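Local coordinates for protein catalase-3 (Neurospora crassa, PDB 4AJ9) that breaks down hydrogen peroxide into oxygen and water with the help of heme, and so probably protects cells from its toxic effects, at residues A172-W177 against H470-Q475; E456-I461 against A675-D680; N462-E467 against K493-A498; I487-A492 against P504-T509. All blocks are in the same frame, centred on the assembly; numbering follows the deposited sequence.

The four contacts show how bonding chemistry changes with depth. Interaction 3 is buried between helices 454-468 and 489-499, and there an arginine works with apolar side chains. Interaction 2 is partly buried; it lays the C-terminal turn on the same helix 454-468 and shares its charges with interaction 3, D677 forming salt bridges with R465 and R494. Interaction 4 lies at the surface, where the start of helix 489-499 meets a proline-rich loop through one amide hydrogen bond and proline packing. Interaction 1, also partly buried, ties helix 174-182 to the turn before helix 474-487 through a carboxylate, and it touches interaction 3 where W177 NE1 meets E467 OE1.

Interaction 1 (A172-W177 against H470-Q475); sequences AHDSAW and HVTNEQ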
loop_
_atom_site.group_PDB
_atom_site.type_symbol
_atom_site.label_atom_id
_atom_site.label_comp_id
_atom_site.label_asym_id
_atom_site.label_seq_id
_atom_site.Cartn_x
_atom_site.Cartn_y
_atom_site.Cartn_z
ATOM N N ALA C 172 -18.554 22.229 17.172
ATOM C CA ALA C 172 -19.752 22.351 18.012
ATOM C C ALA C 172 -20.219 21.017 18.571
ATOM O O ALA C 172 -21.301 20.543 18.237
ATOM C CB ALA C 172 -20.894 23.031 17.225
ATOM N N HIS C 173 -19.397 20.400 19.411
ATOM C CA HIS C 173 -19.798 19.174 20.093
ATOM C C HIS C 173 -18.981 18.956 21.354
ATOM O O HIS C 173 -17.926 19.563 21.531
ATOM C CB HIS C 173 -19.692 17.954 19.176
ATOM C CG HIS C 173 -18.353 17.798 18.524
ATOM N ND1 HIS C 173 -17.483 16.777 18.847
ATOM C CD2 HIS C 173 -17.744 18.519 17.551
ATOM C CE1 HIS C 173 -16.393 16.879 18.104
ATOM N NE2 HIS C 173 -16.523 17.929 17.312
ATOM N N ASP C 174 -19.471 18.068 22.212
ATOM C CA ASP C 174 -18.908 17.861 23.542
ATOM C C ASP C 174 -17.391 17.701 23.581
ATOM O O ASP C 174 -16.714 18.374 24.361
ATOM C CB ASP C 174 -19.560 16.652 24.221
ATOM C CG ASP C 174 -20.980 16.936 24.665
ATOM O OD1 ASP C 174 -21.766 17.474 23.856
ATOM O OD2 ASP C 174 -21.298 16.654 25.835
ATOM N N SER C 175 -16.861 16.805 22.754
ATOM C CA SER C 175 -15.467 16.418 22.894
ATOM C C SER C 175 -14.540 17.593 22.603
ATOM O O SER C 175 -13.494 17.743 23.242
ATOM C CB SER C 175 -15.135 15.222 21.996
ATOM O OG SER C 175 -15.362 15.511 20.633
ATOM N N ALA C 176 -14.929 18.426 21.642
ATOM C CA ALA C 176 -14.089 19.547 21.227
ATOM C C ALA C 176 -13.941 20.530 22.382
ATOM O O ALA C 176 -12.836 20.961 22.731
ATOM C CB ALA C 176 -14.682 20.244 20.022
ATOM N N TRP C 177 -15.074 20.899 22.960
ATOM C CA TRP C 177 -15.093 21.889 24.036
ATOM C C TRP C 177 -14.587 21.334 25.370
ATOM O O TRP C 177 -14.072 22.087 26.200
ATOM C CB TRP C 177 -16.485 22.517 24.147
ATOM C CG TRP C 177 -16.737 23.436 23.008
ATOM C CD1 TRP C 177 -17.117 23.092 21.730
ATOM C CD2 TRP C 177 -16.563 24.856 23.007
ATOM N NE1 TRP C 177 -17.204 24.223 20.944
ATOM C CE2 TRP C 177 -16.873 25.317 21.706
ATOM C CE3 TRP C 177 -16.188 25.788 23.984
ATOM C CZ2 TRP C 177 -16.822 26.664 21.364
ATOM C CZ3 TRP C 177 -16.138 27.127 23.639
ATOM C CH2 TRP C 177 -16.463 27.552 22.345
ATOM N N HIS C 470 -24.379 23.452 22.111
ATOM C CA HIS C 470 -24.458 22.090 21.569
ATOM C C HIS C 470 -23.872 21.053 22.522
ATOM O O HIS C 470 -24.056 19.849 22.324
ATOM C CB HIS C 470 -23.742 21.981 20.218
ATOM C CG HIS C 470 -24.472 22.639 19.090
ATOM N ND1 HIS C 470 -24.434 23.999 18.874
ATOM C CD2 HIS C 470 -25.257 22.125 18.114
ATOM C CE1 HIS C 470 -25.161 24.296 17.812
ATOM N NE2 HIS C 470 -25.674 23.177 17.334
ATOM N N VAL C 471 -23.155 21.514 23.545
ATOM C CA VAL C 471 -22.511 20.601 24.488
ATOM C C VAL C 471 -23.536 20.016 25.437
ATOM O O VAL C 471 -24.153 20.746 26.212
ATOM C CB VAL C 471 -21.405 21.315 25.291
ATOM C CG1 VAL C 471 -20.771 20.363 26.296
ATOM C CG2 VAL C 471 -20.354 21.888 24.338
ATOM N N THR C 472 -23.732 18.703 25.364
ATOM C CA THR C 472 -24.723 18.039 26.209
ATOM C C THR C 472 -24.302 17.932 27.672
ATOM O O THR C 472 -25.144 18.006 28.576
ATOM C CB THR C 472 -25.052 16.628 25.699
ATOM O OG1 THR C 472 -23.942 15.759 25.953
ATOM C CG2 THR C 472 -25.349 16.657 24.208
ATOM N N ASN C 473 -23.012 17.730 27.911
ATOM C CA ASN C 473 -22.533 17.514 29.274
ATOM C C ASN C 473 -22.461 18.816 30.064
ATOM O O ASN C 473 -21.744 19.735 29.686
ATOM C CB ASN C 473 -21.165 16.838 29.278
ATOM C CG ASN C 473 -20.685 16.523 30.682
ATOM O OD1 ASN C 473 -20.205 17.401 31.411
ATOM N ND2 ASN C 473 -20.826 15.271 31.073
ATOM N N GLU C 474 -23.209 18.892 31.162
ATOM C CA GLU C 474 -23.281 20.125 31.942
ATOM C C GLU C 474 -21.931 20.537 32.539
ATOM O O GLU C 474 -21.563 21.711 32.474
ATOM C CB GLU C 474 -24.340 20.023 33.049
ATOM C CG GLU C 474 -24.470 21.279 33.895
ATOM C CD GLU C 474 -25.479 22.276 33.332
ATOM O OE1 GLU C 474 -25.658 22.335 32.093
ATOM O OE2 GLU C 474 -26.103 22.999 34.139
ATOM N N GLN C 475 -21.199 19.594 33.133
ATOM C CA GLN C 475 -19.899 19.953 33.720
ATOM C C GLN C 475 -18.952 20.549 32.683
ATOM O O GLN C 475 -18.205 21.488 32.974
ATOM C CB GLN C 475 -19.229 18.766 34.415
ATOM C CG GLN C 475 -17.981 19.160 35.209
ATOM C CD GLN C 475 -18.278 20.258 36.221
ATOM O OE1 GLN C 475 -19.309 20.231 36.889
ATOM N NE2 GLN C 475 -17.389 21.243 36.316
HETATM O O HOH W 1 -22.397 17.547 21.069
#
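D174, the first residue of helix 174-182, and V471, in the turn leading from helix 454-468 to helix 474-487, bring their backbones together with CA atoms 4.6 Å apart. The carboxylate of D174 carries the contact. Its CG stands anti to the carbonyl carbon (chi1 -73°), which places it close to T472. OD1 accepts from T472 N at 2.8 Å. OD2 accepts twice, from T472 OG1 at 2.8 Å and from N473 N at 2.9 Å, and these two donors approach from opposite faces of the carboxylate plane. All three bonds meet the carboxylate on its syn side. A water bridges D174 N and H470 O, donating to the latter. Apolar contacts flank this polar centre: V471 CG2 packs on W177 CB at 3.9 Å, and A172 CB lies over one face of the H470 ring in a CH-pi contact, 4.2 Å from its centroid. L402 of a second subunit packs on both D174 and N473. An alanine in place of D174 would probably leave T472 N, T472 OG1 and N473 N without their common acceptor and the turn freer to shift. Gripped by three donors and sitting at the N-terminal end of a helix, the carboxylate is probably stabilised in its charged form, so that one acidic group can fasten a catalase-core helix to the catalase-related helical region.

Interaction 2 (E456-I461 against A675-D680); sequences EQQFVI and AVDGDD
Q458, on helix 454-468, meets D677, in the type II beta turn V676-D679 close to the C-terminus, so a side-chain amide links a helix of the catalase-related region to a tight turn. Q458 CG stands anti to the backbone N (chi1 -172°), and the chain then bends at chi2 (66°), which places CD near D677. Both ends of the amide are used. OE1 accepts from D677 N at 2.7 Å in a fairly straight bond, the donor standing above the carbonyl plane, and it also accepts from R494 NH2. NE2 donates to D677 OD2 at 3.0 Å, with the acceptor in the plane of the amide, and to N462 OD1 as well. The amide and carboxylate planes are almost perpendicular, 88° apart, and NE2 reaches OD2 from above the carboxylate. The acid is shared further: OD2 forms a salt bridge with R494 NE and OD1 another with R465 NH2, so two arginines probably balance its charge. The turn supplies bonds of its own. D679 N donates to V676 O at 3.0 Å, and D679 OD2 accepts from V676 N at 2.8 Å. At the backbone angles of G678 a side-chain carbon would collide with the carbonyl O of D677. P606 of a neighbouring subunit packs on D677, placing the turn at a subunit interface. Carbon atoms pack against oxygens beside the amide: V676 CG1 lies 3.3 Å from Q458 OE1, and Q458 CG 3.7 Å from A675 O.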
loop_
_atom_site.group_PDB
_atom_site.type_symbol
_atom_site.label_atom_id
_atom_site.label_comp_id
_atom_site.label_asym_id
_atom_site.label_seq_id
_atom_site.Cartn_x
_atom_site.Cartn_y
_atom_site.Cartn_z
ATOM N N GLU C 456 -18.023 43.075 16.255
ATOM C CA GLU C 456 -17.078 41.997 15.999
ATOM C C GLU C 456 -16.904 41.145 17.253
ATOM O O GLU C 456 -16.883 39.916 17.181
ATOM C CB GLU C 456 -15.741 42.582 15.566
ATOM C CG GLU C 456 -14.880 41.641 14.774
ATOM C CD GLU C 456 -13.742 42.352 14.073
ATOM O OE1 GLU C 456 -13.376 43.475 14.503
ATOM O OE2 GLU C 456 -13.219 41.784 13.093
ATOM N N GLN C 457 -16.789 41.802 18.406
ATOM C CA GLN C 457 -16.744 41.094 19.687
ATOM C C GLN C 457 -18.040 40.321 19.889
ATOM O O GLN C 457 -18.049 39.212 20.433
ATOM C CB GLN C 457 -16.540 42.080 20.843
ATOM C CG GLN C 457 -15.168 42.739 20.884
ATOM C CD GLN C 457 -15.034 43.700 22.059
ATOM O OE1 GLN C 457 -16.029 44.242 22.531
ATOM N NE2 GLN C 457 -13.808 43.901 22.546
ATOM N N GLN C 458 -19.143 40.906 19.439
ATOM C CA GLN C 458 -20.432 40.247 19.600
ATOM C C GLN C 458 -20.481 38.965 18.764
ATOM O O GLN C 458 -21.042 37.966 19.198
ATOM C CB GLN C 458 -21.589 41.187 19.235
ATOM C CG GLN C 458 -22.971 40.617 19.569
ATOM C CD GLN C 458 -23.204 40.456 21.054
ATOM O OE1 GLN C 458 -23.271 41.439 21.796
ATOM N NE2 GLN C 458 -23.351 39.216 21.498
ATOM N N PHE C 459 -19.880 38.994 17.574
ATOM C CA PHE C 459 -19.844 37.812 16.713
ATOM C C PHE C 459 -19.110 36.665 17.401
ATOM O O PHE C 459 -19.552 35.514 17.354
ATOM C CB PHE C 459 -19.185 38.125 15.371
ATOM C CG PHE C 459 -20.039 38.949 14.447
ATOM C CD1 PHE C 459 -21.414 38.885 14.515
ATOM C CD2 PHE C 459 -19.459 39.776 13.499
ATOM C CE1 PHE C 459 -22.195 39.631 13.655
ATOM C CE2 PHE C 459 -20.234 40.526 12.645
ATOM C CZ PHE C 459 -21.605 40.446 12.723
ATOM N N VAL C 460 -17.978 36.984 18.027
ATOM C CA VAL C 460 -17.213 35.994 18.782
ATOM C C VAL C 460 -18.065 35.389 19.896
ATOM O O VAL C 460 -18.161 34.164 20.032
ATOM C CB VAL C 460 -15.931 36.608 19.388
ATOM C CG1 VAL C 460 -15.309 35.664 20.411
ATOM C CG2 VAL C 460 -14.916 37.006 18.282
ATOM N N ILE C 461 -18.704 36.242 20.688
ATOM C CA ILE C 461 -19.535 35.768 21.791
ATOM C C ILE C 461 -20.699 34.899 21.295
ATOM O O ILE C 461 -21.012 33.860 21.876
ATOM C CB ILE C 461 -20.079 36.961 22.612
ATOM C CG1 ILE C 461 -19.022 37.428 23.612
ATOM C CG2 ILE C 461 -21.360 36.575 23.348
ATOM C CD1 ILE C 461 -19.242 38.838 24.113
ATOM N N ALA C 675 -27.776 43.117 16.538
ATOM C CA ALA C 675 -27.985 43.463 17.941
ATOM C C ALA C 675 -26.785 43.090 18.814
ATOM O O ALA C 675 -26.249 41.987 18.714
ATOM C CB ALA C 675 -29.243 42.770 18.468
ATOM N N VAL C 676 -26.382 44.013 19.678
ATOM C CA VAL C 676 -25.345 43.754 20.671
ATOM C C VAL C 676 -26.006 43.581 22.034
ATOM O O VAL C 676 -27.064 44.155 22.279
ATOM C CB VAL C 676 -24.325 44.903 20.741
ATOM C CG1 VAL C 676 -23.378 44.697 21.907
ATOM C CG2 VAL C 676 -23.549 44.996 19.444
ATOM N N ASP C 677 -25.397 42.776 22.906
ATOM C CA ASP C 677 -25.967 42.500 24.218
ATOM C C ASP C 677 -26.262 43.811 24.930
ATOM O O ASP C 677 -25.413 44.694 24.970
ATOM C CB ASP C 677 -25.010 41.652 25.053
ATOM C CG ASP C 677 -24.882 40.244 24.526
ATOM O OD1 ASP C 677 -25.924 39.669 24.145
ATOM O OD2 ASP C 677 -23.744 39.721 24.469
ATOM N N GLY C 678 -27.467 43.927 25.485
ATOM C CA GLY C 678 -27.886 45.142 26.161
ATOM C C GLY C 678 -28.863 45.972 25.346
ATOM O O GLY C 678 -29.611 46.781 25.899
ATOM N N ASP C 679 -28.869 45.762 24.033
ATOM C CA ASP C 679 -29.706 46.553 23.130
ATOM C C ASP C 679 -31.200 46.437 23.400
ATOM O O ASP C 679 -31.938 47.406 23.222
ATOM C CB ASP C 679 -29.434 46.190 21.666
ATOM C CG ASP C 679 -28.148 46.798 21.143
ATOM O OD1 ASP C 679 -27.561 47.658 21.844
ATOM O OD2 ASP C 679 -27.725 46.414 20.032
ATOM N N ASP C 680 -31.643 45.257 23.823
ATOM C CA ASP C 680 -33.076 44.981 23.929
ATOM C C ASP C 680 -33.647 45.269 25.315
ATOM O O ASP C 680 -34.801 44.947 25.597
ATOM C CB ASP C 680 -33.381 43.536 23.512
ATOM C CG ASP C 680 -32.704 42.508 24.406
ATOM O OD1 ASP C 680 -31.642 42.827 24.991
ATOM O OD2 ASP C 680 -33.235 41.379 24.520
#

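Interaction 3 (N462-E467 against K493-A498); sequences NAIRFE and KRVAVA
R465 and V495 mark the closest backbone approach of segments 462-467 and 493-498, on helices 454-468 and 489-499, their CA atoms 5.4 Å apart; the segment axes pass 8.9 Å apart and run in roughly the same direction, with a signed crossing angle of -33°. The R465 chain is extended from CG to NE and brings its guanidinium beside the other helix. There it grips one backbone oxygen side-on: NE reaches R494 O at 2.9 Å and NH2 at 2.8 Å. The oxygen lies in the guanidinium plane, while both nitrogens come from the same face of the carbonyl plane. NH1 donates to N462 OD1, one turn earlier in its own helix, at 3.0 Å. The aliphatic part also packs closely, R465 CG lying 3.4 Å from A498 CB, and I464 CG2 meets V495 CG2 at 3.7 Å, the two side chains crossing at about a right angle. An alanine at R465 would probably leave R494 O without these two donors and a gap beside A498 CB. L484 of helix 474-487 touches both I464 and V495, making this the packing of a small helical bundle, characteristic of the all-helical region that follows the catalase barrel.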
loop_
_atom_site.group_PDB
_atom_site.type_symbol
_atom_site.label_atom_id
_atom_site.label_comp_id
_atom_site.label_asym_id
_atom_site.label_seq_id
_atom_site.Cartn_x
_atom_site.Cartn_y
_atom_site.Cartn_z
ATOM N N ASN C 462 -21.347 35.353 20.227
ATOM C CA ASN C 462 -22.467 34.631 19.644
ATOM C C ASN C 462 -22.059 33.291 19.037
ATOM O O ASN C 462 -22.835 32.343 19.047
ATOM C CB ASN C 462 -23.191 35.495 18.607
ATOM C CG ASN C 462 -24.017 36.596 19.251
ATOM O OD1 ASN C 462 -24.196 36.618 20.472
ATOM N ND2 ASN C 462 -24.533 37.497 18.437
ATOM N N ALA C 463 -20.848 33.224 18.496
ATOM C CA ALA C 463 -20.333 31.965 17.977
ATOM C C ALA C 463 -20.095 31.002 19.142
ATOM O O ALA C 463 -20.442 29.819 19.079
ATOM C CB ALA C 463 -19.052 32.199 17.178
ATOM N N ILE C 464 -19.512 31.513 20.221
ATOM C CA ILE C 464 -19.292 30.686 21.407
ATOM C C ILE C 464 -20.620 30.230 21.997
ATOM O O ILE C 464 -20.767 29.067 22.384
ATOM C CB ILE C 464 -18.464 31.421 22.478
ATOM C CG1 ILE C 464 -17.079 31.789 21.919
ATOM C CG2 ILE C 464 -18.338 30.555 23.735
ATOM C CD1 ILE C 464 -16.230 32.691 22.863
ATOM N N ARG C 465 -21.591 31.144 22.060
ATOM C CA ARG C 465 -22.941 30.778 22.506
ATOM C C ARG C 465 -23.528 29.665 21.638
ATOM O O ARG C 465 -24.083 28.689 22.146
ATOM C CB ARG C 465 -23.887 31.991 22.449
ATOM C CG ARG C 465 -23.658 33.042 23.525
ATOM C CD ARG C 465 -24.489 34.311 23.223
ATOM N NE ARG C 465 -24.583 35.217 24.367
ATOM C CZ ARG C 465 -25.052 36.463 24.307
ATOM N NH1 ARG C 465 -25.450 36.984 23.149
ATOM N NH2 ARG C 465 -25.111 37.199 25.411
ATOM N N PHE C 466 -23.432 29.824 20.323
ATOM C CA PHE C 466 -23.995 28.822 19.416
ATOM C C PHE C 466 -23.344 27.458 19.686
ATOM O O PHE C 466 -24.031 26.475 19.979
ATOM C CB PHE C 466 -23.808 29.255 17.955
ATOM C CG PHE C 466 -24.125 28.176 16.947
ATOM C CD1 PHE C 466 -23.148 27.276 16.550
ATOM C CD2 PHE C 466 -25.399 28.073 16.387
ATOM C CE1 PHE C 466 -23.426 26.276 15.620
ATOM C CE2 PHE C 466 -25.691 27.075 15.451
ATOM C CZ PHE C 466 -24.699 26.175 15.064
ATOM N N GLU C 467 -22.014 27.423 19.611
ATOM C CA GLU C 467 -21.237 26.191 19.783
ATOM C C GLU C 467 -21.418 25.515 21.136
ATOM O O GLU C 467 -21.679 24.316 21.208
ATOM C CB GLU C 467 -19.745 26.463 19.543
ATOM C CG GLU C 467 -19.444 26.961 18.130
ATOM C CD GLU C 467 -18.485 26.063 17.375
ATOM O OE1 GLU C 467 -17.820 25.217 18.015
ATOM O OE2 GLU C 467 -18.392 26.208 16.135
ATOM N N LYS C 493 -19.842 36.135 31.310
ATOM C CA LYS C 493 -21.214 36.537 31.651
ATOM C C LYS C 493 -22.137 36.438 30.434
ATOM O O LYS C 493 -23.211 35.810 30.481
ATOM C CB LYS C 493 -21.235 37.957 32.247
ATOM C CG LYS C 493 -20.785 38.012 33.717
ATOM C CD LYS C 493 -20.420 39.431 34.155
ATOM C CE LYS C 493 -21.627 40.351 34.189
ATOM N NZ LYS C 493 -22.565 39.993 35.292
ATOM N N ARG C 494 -21.702 37.027 29.329
ATOM C CA ARG C 494 -22.531 37.064 28.137
ATOM C C ARG C 494 -22.763 35.667 27.549
ATOM O O ARG C 494 -23.872 35.345 27.127
ATOM C CB ARG C 494 -21.949 38.056 27.125
ATOM C CG ARG C 494 -22.126 39.497 27.592
ATOM C CD ARG C 494 -21.114 40.443 26.983
ATOM N NE ARG C 494 -21.429 40.786 25.601
ATOM C CZ ARG C 494 -20.706 41.624 24.865
ATOM N NH1 ARG C 494 -19.622 42.208 25.378
ATOM N NH2 ARG C 494 -21.057 41.884 23.619
ATOM N N VAL C 495 -21.729 34.828 27.561
ATOM C CA VAL C 495 -21.874 33.438 27.128
ATOM C C VAL C 495 -22.754 32.653 28.102
ATOM O O VAL C 495 -23.650 31.922 27.689
ATOM C CB VAL C 495 -20.501 32.734 26.982
ATOM C CG1 VAL C 495 -20.679 31.220 26.842
ATOM C CG2 VAL C 495 -19.715 33.322 25.800
ATOM N N ALA C 496 -22.497 32.818 29.396
ATOM C CA ALA C 496 -23.274 32.130 30.425
ATOM C C ALA C 496 -24.774 32.322 30.221
ATOM O O ALA C 496 -25.556 31.406 30.453
ATOM C CB ALA C 496 -22.862 32.607 31.822
ATOM N N VAL C 497 -25.177 33.511 29.788
ATOM C CA VAL C 497 -26.598 33.778 29.579
ATOM C C VAL C 497 -27.217 32.730 28.666
ATOM O O VAL C 497 -28.249 32.145 28.987
ATOM C CB VAL C 497 -26.842 35.163 28.971
ATOM C CG1 VAL C 497 -28.303 35.287 28.522
ATOM C CG2 VAL C 497 -26.498 36.249 29.978
ATOM N N ALA C 498 -26.571 32.491 27.528
ATOM C CA ALA C 498 -27.068 31.535 26.538
ATOM C C ALA C 498 -27.203 30.117 27.088
ATOM O O ALA C 498 -28.121 29.383 26.722
ATOM C CB ALA C 498 -26.157 31.546 25.292
#

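Interaction 4 (I487-A492 against P504-T509); sequences ISNDVA and PQPDPT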
loop_
_atom_site.group_PDB
_atom_site.type_symbol
_atom_site.label_atom_id
_atom_site.label_comp_id
_atom_site.label_asym_id
_atom_site.label_seq_id
_atom_site.Cartn_x
_atom_site.Cartn_y
_atom_site.Cartn_z
ATOM N N ILE C 487 -10.307 34.795 30.946
ATOM C CA ILE C 487 -9.950 35.685 29.859
ATOM C C ILE C 487 -10.663 37.026 30.006
ATOM O O ILE C 487 -10.047 38.084 29.886
ATOM C CB ILE C 487 -10.326 35.066 28.498
ATOM C CG1 ILE C 487 -9.437 33.857 28.197
ATOM C CG2 ILE C 487 -10.197 36.087 27.398
ATOM C CD1 ILE C 487 -9.864 33.092 26.948
ATOM N N SER C 488 -11.968 36.967 30.257
ATOM C CA SER C 488 -12.783 38.163 30.397
ATOM C C SER C 488 -14.065 37.838 31.151
ATOM O O SER C 488 -14.847 36.988 30.732
ATOM C CB SER C 488 -13.118 38.742 29.022
ATOM O OG SER C 488 -14.132 39.726 29.108
ATOM N N ASN C 489 -14.264 38.497 32.283
ATOM C CA ASN C 489 -15.488 38.314 33.041
ATOM C C ASN C 489 -16.744 38.652 32.233
ATOM O O ASN C 489 -17.742 37.941 32.324
ATOM C CB ASN C 489 -15.445 39.104 34.354
ATOM C CG ASN C 489 -16.708 38.939 35.169
ATOM O OD1 ASN C 489 -17.488 39.878 35.311
ATOM N ND2 ASN C 489 -16.922 37.736 35.704
ATOM N N ASP C 490 -16.700 39.720 31.437
ATOM C CA ASP C 490 -17.856 40.098 30.625
ATOM C C ASP C 490 -18.165 39.049 29.552
ATOM O O ASP C 490 -19.325 38.761 29.275
ATOM C CB ASP C 490 -17.639 41.448 29.940
ATOM C CG ASP C 490 -18.903 41.973 29.294
ATOM O OD1 ASP C 490 -19.953 41.936 29.962
ATOM O OD2 ASP C 490 -18.857 42.405 28.120
ATOM N N VAL C 491 -17.124 38.496 28.937
ATOM C CA VAL C 491 -17.326 37.452 27.941
ATOM C C VAL C 491 -18.034 36.263 28.572
ATOM O O VAL C 491 -19.018 35.754 28.031
ATOM C CB VAL C 491 -16.000 36.988 27.300
ATOM C CG1 VAL C 491 -16.225 35.691 26.514
ATOM C CG2 VAL C 491 -15.454 38.059 26.373
ATOM N N ALA C 492 -17.542 35.828 29.729
ATOM C CA ALA C 492 -18.121 34.666 30.391
ATOM C C ALA C 492 -19.573 34.934 30.801
ATOM O O ALA C 492 -20.431 34.066 30.653
ATOM C CB ALA C 492 -17.275 34.253 31.597
ATOM N N PRO C 504 -20.351 34.031 36.340
ATOM C CA PRO C 504 -19.228 33.765 37.248
ATOM C C PRO C 504 -18.664 35.032 37.893
ATOM O O PRO C 504 -18.889 36.140 37.399
ATOM C CB PRO C 504 -18.176 33.135 36.327
ATOM C CG PRO C 504 -18.953 32.623 35.148
ATOM C CD PRO C 504 -20.053 33.616 34.959
ATOM N N GLN C 505 -17.933 34.854 38.991
ATOM C CA GLN C 505 -17.311 35.965 39.696
ATOM C C GLN C 505 -15.978 36.290 39.028
ATOM O O GLN C 505 -15.250 35.382 38.635
ATOM C CB GLN C 505 -17.078 35.584 41.156
ATOM C CG GLN C 505 -17.253 36.732 42.125
ATOM C CD GLN C 505 -18.645 37.318 42.067
ATOM O OE1 GLN C 505 -19.619 36.607 41.819
ATOM N NE2 GLN C 505 -18.748 38.623 42.281
ATOM N N PRO C 506 -15.649 37.586 38.911
ATOM C CA PRO C 506 -14.405 38.000 38.252
ATOM C C PRO C 506 -13.194 37.238 38.772
ATOM O O PRO C 506 -13.088 36.982 39.972
ATOM C CB PRO C 506 -14.299 39.482 38.622
ATOM C CG PRO C 506 -15.701 39.908 38.804
ATOM C CD PRO C 506 -16.400 38.737 39.435
ATOM N N ASP C 507 -12.308 36.856 37.858
ATOM C CA ASP C 507 -11.039 36.217 38.202
ATOM C C ASP C 507 -9.980 36.972 37.413
ATOM O O ASP C 507 -9.626 36.574 36.310
ATOM C CB ASP C 507 -11.053 34.740 37.808
ATOM C CG ASP C 507 -9.763 34.012 38.175
ATOM O OD1 ASP C 507 -8.769 34.673 38.551
ATOM O OD2 ASP C 507 -9.753 32.767 38.088
ATOM N N PRO C 508 -9.481 38.076 37.988
ATOM C CA PRO C 508 -8.744 39.128 37.281
ATOM C C PRO C 508 -7.258 38.877 37.011
ATOM O O PRO C 508 -6.623 39.751 36.429
ATOM C CB PRO C 508 -8.898 40.329 38.215
ATOM C CG PRO C 508 -8.976 39.721 39.569
ATOM C CD PRO C 508 -9.703 38.416 39.406
ATOM N N THR C 509 -6.719 37.736 37.420
ATOM C CA THR C 509 -5.290 37.468 37.263
ATOM C C THR C 509 -4.768 37.896 35.884
ATOM O O THR C 509 -3.752 38.593 35.769
ATOM C CB THR C 509 -4.984 35.973 37.492
ATOM O OG1 THR C 509 -5.514 35.571 38.758
ATOM C CG2 THR C 509 -3.469 35.700 37.458
#
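The side-chain amide of N489 has the P506 ring over one face and the carbonyl oxygen of P504 in its own plane. P506 CG stands almost directly above N489 CG, 3.9 Å away, and the two side chains meet at a slant. N489 CG is anti to the backbone N (chi1 180°), which points CG toward the loop. The motif is a capped helix start: S488 is the N-cap of helix 489-499, and its OG accepts from V491 N at 3.2 Å. N489, the next residue, reaches the proline-rich segment 504-509 that returns past the same helix end. Its ND2 donates to P504 O at 3.0 Å, approaching from above the carbonyl plane, and also donates to N485 OD1. N485 in turn donates through its ND2 to Q505 O, so two asparagines bind the loop, one on each of two successive helices. The contact is a surface one, touched by no other chain of the assembly, and it joins the loop on its way to strand 533-537 to the helical region. The backbone nitrogen of P506 carries no hydrogen; it lies 3.5 Å from N489 ND2, on the same side of the amide as the ring.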